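Local coordinates for protein phosphatase Slingshot homolog 2 (Homo sapiens, PDB 2NT2) that dephosphorylates and thereby activates the actin-depolymerizing factor cofilin, regulating actin filament dynamics through its dual-specificity phosphatase catalytic domain, at residues Leu135-Tyr138 and Gln139-Leu143. The protein carries 1 engineered substitution. Residues are numbered along the deposited sequence; the frame is centred on the assembly and turned at random.
Sequences LEEY and QGILL
Tyr138 and Leu142 meet one turn apart on helix 129-143, the last helix of the dual-specificity phosphatase domain. Here the packing is close: Leu142 CD1 sits over one face of the phenol ring in a CH-pi contact, 4.1 Å from the centroid and offset toward the rim at CE2, which it approaches to 3.7 Å, while Leu142 CD2 lies near CZ and CE1. Tyr138 CG, anti to the backbone N (chi1 -168°) and beside the carbonyl carbon, sends the ring outward from the helix with a slight lean toward the next turn, where Leu142 meets it. Trp67 meets the tyrosine edge-to-face, and Ala101 and Lys105 of helix 94-107 touch it, so the ring joins the terminal helix to the body of the domain. A serine in place of Tyr138 would probably strip Leu142 CD1 of its aromatic face and open a gap beside Trp67. The solvent side is looser: exposed Glu137 and Ile141, both touching Leu64, meet through little more than Glu137 CG and Ile141 CD1, 3.7 Å apart. Four successive i to i+4 bonds run through the helix, two linking these pairs; the first joins Gln139 N to Leu135 O at 2.9 Å, its N-H...O angle 168°.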
ATOM      1  N   LEU A 135      -2.460   1.293  13.182  1.00 15.02           N
ATOM      2  CA  LEU A 135      -1.687   2.440  12.717  1.00 17.65           C
ATOM      3  C   LEU A 135      -1.325   3.359  13.879  1.00 21.09           C
ATOM      4  O   LEU A 135      -0.213   3.878  13.931  1.00 18.14           O
ATOM      5  CB  LEU A 135      -2.453   3.210  11.637  1.00 15.51           C
ATOM      6  CG  LEU A 135      -2.490   2.554  10.251  1.00 15.21           C
ATOM      7  CD1 LEU A 135      -3.598   3.168   9.406  1.00 14.59           C
ATOM      8  CD2 LEU A 135      -1.151   2.666   9.545  1.00  7.27           C
ATOM      9  N   GLU A 136      -2.263   3.523  14.807  1.00 25.88           N
ATOM     10  CA  GLU A 136      -2.027   4.212  16.066  1.00 23.96           C
ATOM     11  C   GLU A 136      -0.929   3.509  16.863  1.00 19.77           C
ATOM     12  O   GLU A 136      -0.061   4.147  17.451  1.00 18.27           O
ATOM     13  CB  GLU A 136      -3.286   4.243  16.925  1.00 26.55           C
ATOM     14  CG  GLU A 136      -4.329   5.270  16.547  1.00 31.46           C
ATOM     15  CD  GLU A 136      -5.637   5.039  17.296  1.00 31.88           C
ATOM     16  OE1 GLU A 136      -5.600   4.375  18.358  1.00 25.07           O
ATOM     17  OE2 GLU A 136      -6.681   5.516  16.798  1.00 25.39           O
ATOM     18  N   GLU A 137      -0.986   2.174  16.885  1.00 20.13           N
ATOM     19  CA  GLU A 137       0.101   1.436  17.526  1.00 26.59           C
ATOM     20  C   GLU A 137       1.423   1.741  16.815  1.00 29.70           C
ATOM     21  O   GLU A 137       2.399   2.110  17.465  1.00 25.16           O
ATOM     22  CB  GLU A 137      -0.165  -0.071  17.533  1.00 24.50           C
ATOM     23  CG  GLU A 137       0.849  -0.858  18.345  1.00 21.42           C
ATOM     24  CD  GLU A 137       0.441  -2.280  18.654  1.00 28.66           C
ATOM     25  OE1 GLU A 137       1.283  -3.002  19.241  1.00 17.82           O
ATOM     26  OE2 GLU A 137      -0.697  -2.672  18.320  1.00 26.90           O
ATOM     27  N   TYR A 138       1.412   1.579  15.499  1.00 23.86           N
ATOM     28  CA  TYR A 138       2.597   1.743  14.662  1.00 16.64           C
ATOM     29  C   TYR A 138       3.287   3.062  14.990  1.00 15.84           C
ATOM     30  O   TYR A 138       4.496   3.117  15.207  1.00 23.96           O
ATOM     31  CB  TYR A 138       2.206   1.694  13.192  1.00 20.08           C
ATOM     32  CG  TYR A 138       3.332   1.558  12.203  1.00 17.70           C
ATOM     33  CD1 TYR A 138       4.294   0.574  12.353  1.00 19.78           C
ATOM     34  CD2 TYR A 138       3.439   2.413  11.111  1.00 11.13           C
ATOM     35  CE1 TYR A 138       5.335   0.432  11.458  1.00 22.39           C
ATOM     36  CE2 TYR A 138       4.477   2.282  10.203  1.00 18.39           C
ATOM     37  CZ  TYR A 138       5.420   1.291  10.382  1.00 19.56           C
ATOM     38  OH  TYR A 138       6.457   1.144   9.490  1.00 17.75           O
ATOM     39  N   GLN A 139       2.478   4.112  15.064  1.00 16.35           N
ATOM     40  CA  GLN A 139       2.933   5.424  15.501  1.00 16.89           C
ATOM     41  C   GLN A 139       3.706   5.332  16.813  1.00 22.36           C
ATOM     42  O   GLN A 139       4.859   5.756  16.895  1.00 35.18           O
ATOM     43  CB  GLN A 139       1.729   6.350  15.664  1.00 18.28           C
ATOM     44  CG  GLN A 139       2.085   7.790  16.016  1.00 17.38           C
ATOM     45  CD  GLN A 139       0.852   8.673  15.918  1.00 23.43           C
ATOM     46  OE1 GLN A 139      -0.184   8.333  16.490  1.00 37.19           O
ATOM     47  NE2 GLN A 139       0.966   9.771  15.183  1.00 32.14           N
ATOM     48  N   GLY A 140       3.071   4.753  17.828  1.00 19.21           N
ATOM     49  CA  GLY A 140       3.721   4.562  19.111  1.00 24.99           C
ATOM     50  C   GLY A 140       5.004   3.765  18.974  1.00 27.18           C
ATOM     51  O   GLY A 140       6.014   4.074  19.600  1.00 25.77           O
ATOM     52  N   ILE A 141       4.978   2.730  18.135  1.00 24.47           N
ATOM     53  CA  ILE A 141       6.175   1.920  17.944  1.00 23.13           C
ATOM     54  C   ILE A 141       7.266   2.732  17.261  1.00 26.39           C
ATOM     55  O   ILE A 141       8.441   2.694  17.631  1.00 33.68           O
ATOM     56  CB  ILE A 141       5.888   0.644  17.136  1.00 24.80           C
ATOM     57  CG1 ILE A 141       5.025  -0.383  17.866  1.00 30.40           C
ATOM     58  CG2 ILE A 141       7.200   0.023  16.675  1.00 18.44           C
ATOM     59  CD1 ILE A 141       4.237  -1.311  16.972  1.00 12.79           C
ATOM     60  N   LEU A 142       6.899   3.505  16.241  1.00 23.13           N
ATOM     61  CA  LEU A 142       7.922   4.260  15.515  1.00 22.80           C
ATOM     62  C   LEU A 142       8.642   5.231  16.447  1.00 24.76           C
ATOM     63  O   LEU A 142       9.845   5.462  16.318  1.00 25.46           O
ATOM     64  CB  LEU A 142       7.288   4.985  14.332  1.00 17.69           C
ATOM     65  CG  LEU A 142       6.883   4.108  13.140  1.00 22.66           C
ATOM     66  CD1 LEU A 142       6.359   4.953  11.992  1.00 19.47           C
ATOM     67  CD2 LEU A 142       8.054   3.249  12.681  1.00 21.02           C
ATOM     68  N   LEU A 143       7.888   5.769  17.399  1.00 26.83           N
ATOM     69  CA  LEU A 143       8.426   6.664  18.410  1.00 32.11           C
ATOM     70  C   LEU A 143       9.250   5.919  19.451  1.00 38.38           C
ATOM     71  O   LEU A 143      10.403   6.258  19.719  1.00 40.69           O
ATOM     72  CB  LEU A 143       7.296   7.422  19.117  1.00 28.36           C
ATOM     73  CG  LEU A 143       6.146   7.892  18.233  1.00 37.67           C
ATOM     74  CD1 LEU A 143       5.082   8.595  19.060  1.00 59.76           C
ATOM     75  CD2 LEU A 143       6.659   8.789  17.114  1.00 39.72           C
TER